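PDB 3TDQ: PilY2 protein from Pseudomonas aeruginosa, which probably takes part in the assembly of type 4 fimbriae (pili), although its molecular role is not established. Local coordinates for residues Val12-Gln17 and Leu22-His27; Arg28-Pro33 and Val53-Thr58. All coordinates share one frame; numbering follows the deposited sequence.

Contact 1 (Val12-Gln17 and Leu22-His27); sequences VVFEVQ and LVDIDH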
loop_
_atom_site.group_PDB
_atom_site.type_symbol
_atom_site.label_atom_id
_atom_site.label_comp_id
_atom_site.label_asym_id
_atom_site.label_seq_id
_atom_site.Cartn_x
_atom_site.Cartn_y
_atom_site.Cartn_z
ATOM N N VAL A 12 8.232 8.738 7.580
ATOM C CA VAL A 12 8.556 7.877 8.715
ATOM C C VAL A 12 7.635 8.242 9.875
ATOM O O VAL A 12 7.505 9.420 10.201
ATOM C CB VAL A 12 10.068 8.000 9.119
ATOM C CG1 VAL A 12 10.407 7.097 10.306
ATOM C CG2 VAL A 12 11.004 7.701 7.934
ATOM N N VAL A 13 7.021 7.234 10.510
ATOM C CA VAL A 13 6.186 7.444 11.696
ATOM C C VAL A 13 7.123 7.720 12.890
ATOM O O VAL A 13 8.058 6.957 13.127
ATOM C CB VAL A 13 5.238 6.227 11.974
ATOM C CG1 VAL A 13 4.436 6.428 13.260
ATOM C CG2 VAL A 13 4.296 5.959 10.794
ATOM N N PHE A 14 6.878 8.796 13.635
ATOM C CA PHE A 14 7.672 9.114 14.824
ATOM C C PHE A 14 6.907 8.752 16.103
ATOM O O PHE A 14 7.520 8.342 17.085
ATOM C CB PHE A 14 8.072 10.597 14.834
ATOM C CG PHE A 14 9.265 10.868 13.940
ATOM C CD1 PHE A 14 9.120 10.934 12.557
ATOM C CD2 PHE A 14 10.533 11.060 14.482
ATOM C CE1 PHE A 14 10.227 11.163 11.731
ATOM C CE2 PHE A 14 11.633 11.305 13.656
ATOM C CZ PHE A 14 11.471 11.344 12.285
ATOM N N GLU A 15 5.582 8.834 16.069
ATOM C CA GLU A 15 4.712 8.511 17.202
ATOM C C GLU A 15 3.319 8.194 16.735
ATOM O O GLU A 15 2.898 8.624 15.659
ATOM C CB GLU A 15 4.627 9.688 18.220
ATOM C CG GLU A 15 5.696 9.718 19.298
ATOM C CD GLU A 15 6.024 8.420 20.024
ATOM O OE1 GLU A 15 5.099 7.617 20.304
ATOM O OE2 GLU A 15 7.227 8.207 20.305
ATOM N N VAL A 16 2.589 7.454 17.577
ATOM C CA VAL A 16 1.202 7.069 17.382
ATOM C C VAL A 16 0.478 7.314 18.701
ATOM O O VAL A 16 0.947 6.860 19.759
ATOM C CB VAL A 16 1.020 5.599 16.922
ATOM C CG1 VAL A 16 -0.433 5.331 16.522
ATOM C CG2 VAL A 16 1.966 5.243 15.782
ATOM N N GLN A 17 -0.655 8.016 18.639
ATOM C CA GLN A 17 -1.482 8.252 19.819
ATOM C C GLN A 17 -2.821 7.577 19.559
ATOM O O GLN A 17 -3.712 8.185 18.971
ATOM C CB GLN A 17 -1.621 9.763 20.081
ATOM C CG GLN A 17 -1.752 10.056 21.545
ATOM C CD GLN A 17 -1.117 11.366 21.910
ATOM O OE1 GLN A 17 -1.714 12.423 21.707
ATOM N NE2 GLN A 17 0.004 11.320 22.605
ATOM N N LEU A 22 -4.440 9.645 16.348
ATOM C CA LEU A 22 -3.454 10.510 15.706
ATOM C C LEU A 22 -2.178 9.761 15.411
ATOM O O LEU A 22 -1.737 8.920 16.200
ATOM C CB LEU A 22 -3.112 11.753 16.579
ATOM C CG LEU A 22 -4.165 12.834 16.773
ATOM C CD1 LEU A 22 -3.719 13.814 17.843
ATOM C CD2 LEU A 22 -4.495 13.579 15.463
ATOM N N VAL A 23 -1.570 10.113 14.292
ATOM C CA VAL A 23 -0.302 9.570 13.867
ATOM C C VAL A 23 0.606 10.761 13.496
ATOM O O VAL A 23 0.180 11.730 12.854
ATOM C CB VAL A 23 -0.424 8.491 12.759
ATOM C CG1 VAL A 23 -0.851 9.084 11.415
ATOM C CG2 VAL A 23 0.884 7.715 12.600
ATOM N N ASP A 24 1.831 10.691 13.975
ATOM C CA ASP A 24 2.862 11.689 13.720
ATOM C C ASP A 24 3.822 11.098 12.678
ATOM O O ASP A 24 4.511 10.103 12.943
ATOM C CB ASP A 24 3.552 12.041 15.052
ATOM C CG ASP A 24 4.866 12.785 15.026
ATOM O OD1 ASP A 24 5.401 13.030 13.914
ATOM O OD2 ASP A 24 5.387 13.078 16.116
ATOM N N ILE A 25 3.847 11.716 11.498
ATOM C CA ILE A 25 4.699 11.335 10.364
ATOM C C ILE A 25 5.563 12.542 10.017
ATOM O O ILE A 25 5.018 13.594 9.654
ATOM C CB ILE A 25 3.855 10.845 9.133
ATOM C CG1 ILE A 25 2.963 9.632 9.511
ATOM C CG2 ILE A 25 4.766 10.500 7.932
ATOM C CD1 ILE A 25 1.874 9.323 8.481
ATOM N N ASP A 26 6.908 12.404 10.154
ATOM C CA ASP A 26 7.873 13.491 9.865
ATOM C C ASP A 26 7.483 14.797 10.606
ATOM O O ASP A 26 7.629 15.890 10.055
ATOM C CB ASP A 26 8.007 13.758 8.345
ATOM C CG ASP A 26 8.491 12.580 7.484
ATOM O OD1 ASP A 26 9.081 11.633 8.044
ATOM O OD2 ASP A 26 8.300 12.632 6.246
ATOM N N HIS A 27 6.989 14.668 11.860
ATOM C CA HIS A 27 6.628 15.779 12.763
ATOM C C HIS A 27 5.375 16.543 12.328
ATOM O O HIS A 27 5.115 17.618 12.867
ATOM C CB HIS A 27 7.819 16.743 12.993
ATOM C CG HIS A 27 9.114 16.016 13.171
ATOM N ND1 HIS A 27 9.333 15.190 14.265
ATOM C CD2 HIS A 27 10.183 15.942 12.342
ATOM C CE1 HIS A 27 10.536 14.668 14.082
ATOM N NE2 HIS A 27 11.088 15.099 12.940
#

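Contact 2 (Arg28-Pro33 and Val53-Thr58); sequences RLYRLP and VSYSGT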
loop_
_atom_site.group_PDB
_atom_site.type_symbol
_atom_site.label_atom_id
_atom_site.label_comp_id
_atom_site.label_asym_id
_atom_site.label_seq_id
_atom_site.Cartn_x
_atom_site.Cartn_y
_atom_site.Cartn_z
ATOM N N ARG A 28 4.590 15.989 11.390
ATOM C CA ARG A 28 3.262 16.509 11.015
ATOM C C ARG A 28 2.224 15.565 11.622
ATOM O O ARG A 28 2.531 14.385 11.811
ATOM C CB ARG A 28 3.079 16.622 9.490
ATOM C CG ARG A 28 3.758 17.836 8.847
ATOM C CD ARG A 28 5.233 17.615 8.604
ATOM N NE ARG A 28 5.871 18.786 8.001
ATOM C CZ ARG A 28 7.180 18.922 7.832
ATOM N NH1 ARG A 28 8.014 17.972 8.245
ATOM N NH2 ARG A 28 7.670 20.021 7.276
ATOM N N LEU A 29 1.020 16.049 11.923
ATOM C CA LEU A 29 -0.025 15.194 12.517
ATOM C C LEU A 29 -1.171 14.959 11.568
ATOM O O LEU A 29 -1.579 15.856 10.819
ATOM C CB LEU A 29 -0.584 15.811 13.810
ATOM C CG LEU A 29 0.383 15.875 14.997
ATOM C CD1 LEU A 29 -0.215 16.657 16.097
ATOM C CD2 LEU A 29 0.711 14.470 15.528
ATOM N N TYR A 30 -1.679 13.713 11.597
ATOM C CA TYR A 30 -2.788 13.286 10.791
ATOM C C TYR A 30 -3.765 12.513 11.623
ATOM O O TYR A 30 -3.352 11.827 12.564
ATOM C CB TYR A 30 -2.294 12.339 9.656
ATOM C CG TYR A 30 -1.282 12.964 8.730
ATOM C CD1 TYR A 30 0.081 12.936 9.034
ATOM C CD2 TYR A 30 -1.685 13.619 7.564
ATOM C CE1 TYR A 30 1.020 13.550 8.209
ATOM C CE2 TYR A 30 -0.747 14.223 6.721
ATOM C CZ TYR A 30 0.606 14.178 7.048
ATOM O OH TYR A 30 1.560 14.767 6.260
ATOM N N ARG A 31 -5.045 12.568 11.247
ATOM C CA ARG A 31 -6.059 11.756 11.899
ATOM C C ARG A 31 -5.983 10.378 11.267
ATOM O O ARG A 31 -5.928 10.276 10.041
ATOM C CB ARG A 31 -7.469 12.370 11.738
ATOM C CG ARG A 31 -8.589 11.591 12.455
ATOM C CD ARG A 31 -8.642 11.875 13.957
ATOM N NE ARG A 31 -8.810 13.302 14.227
ATOM C CZ ARG A 31 -8.522 13.890 15.378
ATOM N NH1 ARG A 31 -8.068 13.178 16.401
ATOM N NH2 ARG A 31 -8.687 15.198 15.518
ATOM N N LEU A 32 -5.935 9.327 12.085
ATOM C CA LEU A 32 -5.910 7.958 11.586
ATOM C C LEU A 32 -7.094 7.239 12.273
ATOM O O LEU A 32 -6.952 6.719 13.374
ATOM C CB LEU A 32 -4.548 7.290 11.822
ATOM C CG LEU A 32 -4.347 5.860 11.300
ATOM C CD1 LEU A 32 -4.780 5.703 9.840
ATOM C CD2 LEU A 32 -2.891 5.474 11.417
ATOM N N PRO A 33 -8.302 7.332 11.678
ATOM C CA PRO A 33 -9.497 6.770 12.335
ATOM C C PRO A 33 -9.496 5.257 12.306
ATOM O O PRO A 33 -8.782 4.659 11.503
ATOM C CB PRO A 33 -10.674 7.361 11.520
ATOM C CG PRO A 33 -10.119 7.632 10.193
ATOM C CD PRO A 33 -8.637 7.937 10.376
ATOM N N VAL A 53 6.294 4.709 5.748
ATOM C CA VAL A 53 4.930 4.618 5.184
ATOM C C VAL A 53 4.672 5.444 3.937
ATOM O O VAL A 53 5.308 6.463 3.721
ATOM C CB VAL A 53 3.894 5.041 6.264
ATOM C CG1 VAL A 53 3.759 3.978 7.363
ATOM C CG2 VAL A 53 4.214 6.439 6.853
ATOM N N SER A 54 3.707 4.978 3.125
ATOM C CA SER A 54 3.092 5.671 1.991
ATOM C C SER A 54 1.652 5.832 2.411
ATOM O O SER A 54 1.094 4.888 2.991
ATOM C CB SER A 54 3.220 4.883 0.693
ATOM O OG SER A 54 4.570 4.893 0.270
ATOM N N TYR A 55 1.054 7.020 2.219
ATOM C CA TYR A 55 -0.317 7.208 2.705
ATOM C C TYR A 55 -1.087 8.184 1.837
ATOM O O TYR A 55 -0.496 9.012 1.141
ATOM C CB TYR A 55 -0.324 7.687 4.188
ATOM C CG TYR A 55 0.566 8.888 4.421
ATOM C CD1 TYR A 55 0.079 10.183 4.266
ATOM C CD2 TYR A 55 1.924 8.731 4.694
ATOM C CE1 TYR A 55 0.909 11.291 4.409
ATOM C CE2 TYR A 55 2.772 9.835 4.815
ATOM C CZ TYR A 55 2.259 11.111 4.676
ATOM O OH TYR A 55 3.081 12.202 4.808
ATOM N N SER A 56 -2.413 8.112 1.917
ATOM C CA SER A 56 -3.280 9.034 1.193
ATOM C C SER A 56 -4.539 9.250 1.994
ATOM O O SER A 56 -4.845 8.461 2.889
ATOM C CB SER A 56 -3.593 8.514 -0.212
ATOM O OG SER A 56 -4.205 7.237 -0.178
ATOM N N GLY A 57 -5.237 10.339 1.708
ATOM C CA GLY A 57 -6.456 10.647 2.429
ATOM C C GLY A 57 -7.176 11.870 1.922
ATOM O O GLY A 57 -6.929 12.333 0.806
ATOM N N THR A 58 -8.040 12.413 2.796
ATOM C CA THR A 58 -8.893 13.553 2.527
ATOM C C THR A 58 -8.511 14.682 3.455
ATOM O O THR A 58 -8.265 14.471 4.648
ATOM C CB THR A 58 -10.397 13.132 2.705
ATOM O OG1 THR A 58 -10.710 12.108 1.764
ATOM C CG2 THR A 58 -11.388 14.271 2.485
#

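Contact 1 (Val12-Gln17 and Leu22-His27)
V12-Q17 and L22-H27 are the two arms of an antiparallel beta hairpin, and backbone bonds hold most of its length. Q17 and L22 form a hydrogen-bonded pair, with Q17 N to L22 O at 2.8 Å and the return bond from L22 N to Q17 O. V16 and V23 follow as a non-hydrogen-bonded pair. The register then slips by one residue: D24 N donates to E15 O while F14 N reaches D24 O at 2.8 Å, so F14 and E15 both face D24 in a classic beta bulge.

At the far end an aspartate takes over. D26 N donates to V12 O at 3.0 Å, and V12 N donates to the carboxylate of D26, meeting D26 OD1 at 3.1 Å from above the carboxylate plane. The two bonds keep the arms joined where L22-H27 turns out of strand geometry. D24 OD1 accepts a weak bond from H27 N.

The aromatic contact lies beside the bulge. H27 CE1 sits over one face of the F14 ring, 3.6 Å from F14 CE2, with the planes inclined at 44°, neither stacked nor T-shaped. The F14 ring turns to the backbone-N side of its own residue (chi1 -80°), which also lays F14 CD1 alongside D26 N.

V13, V16, V23 and I25 share one face of the hairpin, the other carrying E15, Q17, L22 and D24. V13 CG1 touches V23 CG2 at 3.8 Å, the two side chains crossing at about a right angle; V16 CG2 also reaches V23 CG2, and I25 CG1 meets V13 CG2.

In the five-stranded sheet, strand 28-31 pairs with the outer side of 22-25 and strand 52-58 flanks 6-17; V53, Y55 and I66 pack against the valine-isoleucine face.

Contact 2 (Arg28-Pro33 and Val53-Thr58)
Y30 OH and Y55 OH lie 3.3 Å apart, the closest polar approach between R28-P33 and V53-T58. These two tyrosines make the whole contact: the strands carrying them are not paired, and the nearest alpha carbons, those of Y30 and G57, are 9.5 Å apart. Each side chain leaves its backbone toward the other segment, and the two phenol groups meet between the strands.

The rings form an edge-to-face pair, inclined rather than ideally T-shaped. Y55 turns an edge toward the face of Y30, with centroids 5.2 Å apart and planes at 57°. Y55 CE1 does most of the carbon packing, 3.9 Å from Y30 CZ and 4.1 Å from Y30 CE2, so the overlap lies at the hydroxyl end of Y30 rather than over the middle of its ring. Y55 OH is also 3.9 Å from Y30 CZ.

The torsions explain the meeting. In Y55, CG stands between the backbone N and the carbonyl carbon (chi1 51°), a crowded setting that carries the ring across toward strand 28-31. Y30 has CG on the backbone-N side instead (chi1 -59°), and the long axes of the two side chains cross at about a right angle.

I66 of strand 65-71 touches both tyrosines. S54 and S56, which alternate with Y55 along the strand, pack on Y70 of the second subunit, and S56 OG hydrogen-bonds K73 NZ of that chain.

Side chains meeting between unpaired strands of one curved sheet are consistent with the barrel-like interior of the OB clan. Chemically this is a largely aromatic, uncharged bridge: an edge of one ring packs on the face of the other, which brings the two hydroxyls close together, among the apolar side chains of V23, I25 and I66.

Contact 1 closes before contact 2 opens along the chain, and their centres are about 9 Å apart. Both belong to one antiparallel sheet, ordered 28-31, 22-25, 6-17, 52-58, 65-71. Contact 1 joins neighbours in it, whereas contact 2 spans from an outermost strand to one three places along, as a strongly curved sheet permits; this suits the OB clan to which the family is assigned. The two meet where strands 22-25 and 28-31 pair, through a probable hydrogen bond between Y30 N and V23 O, and where I25 packs on Y55. The valine-isoleucine face of contact 1 and the tyrosine pair of contact 2 thus pack into the same interior.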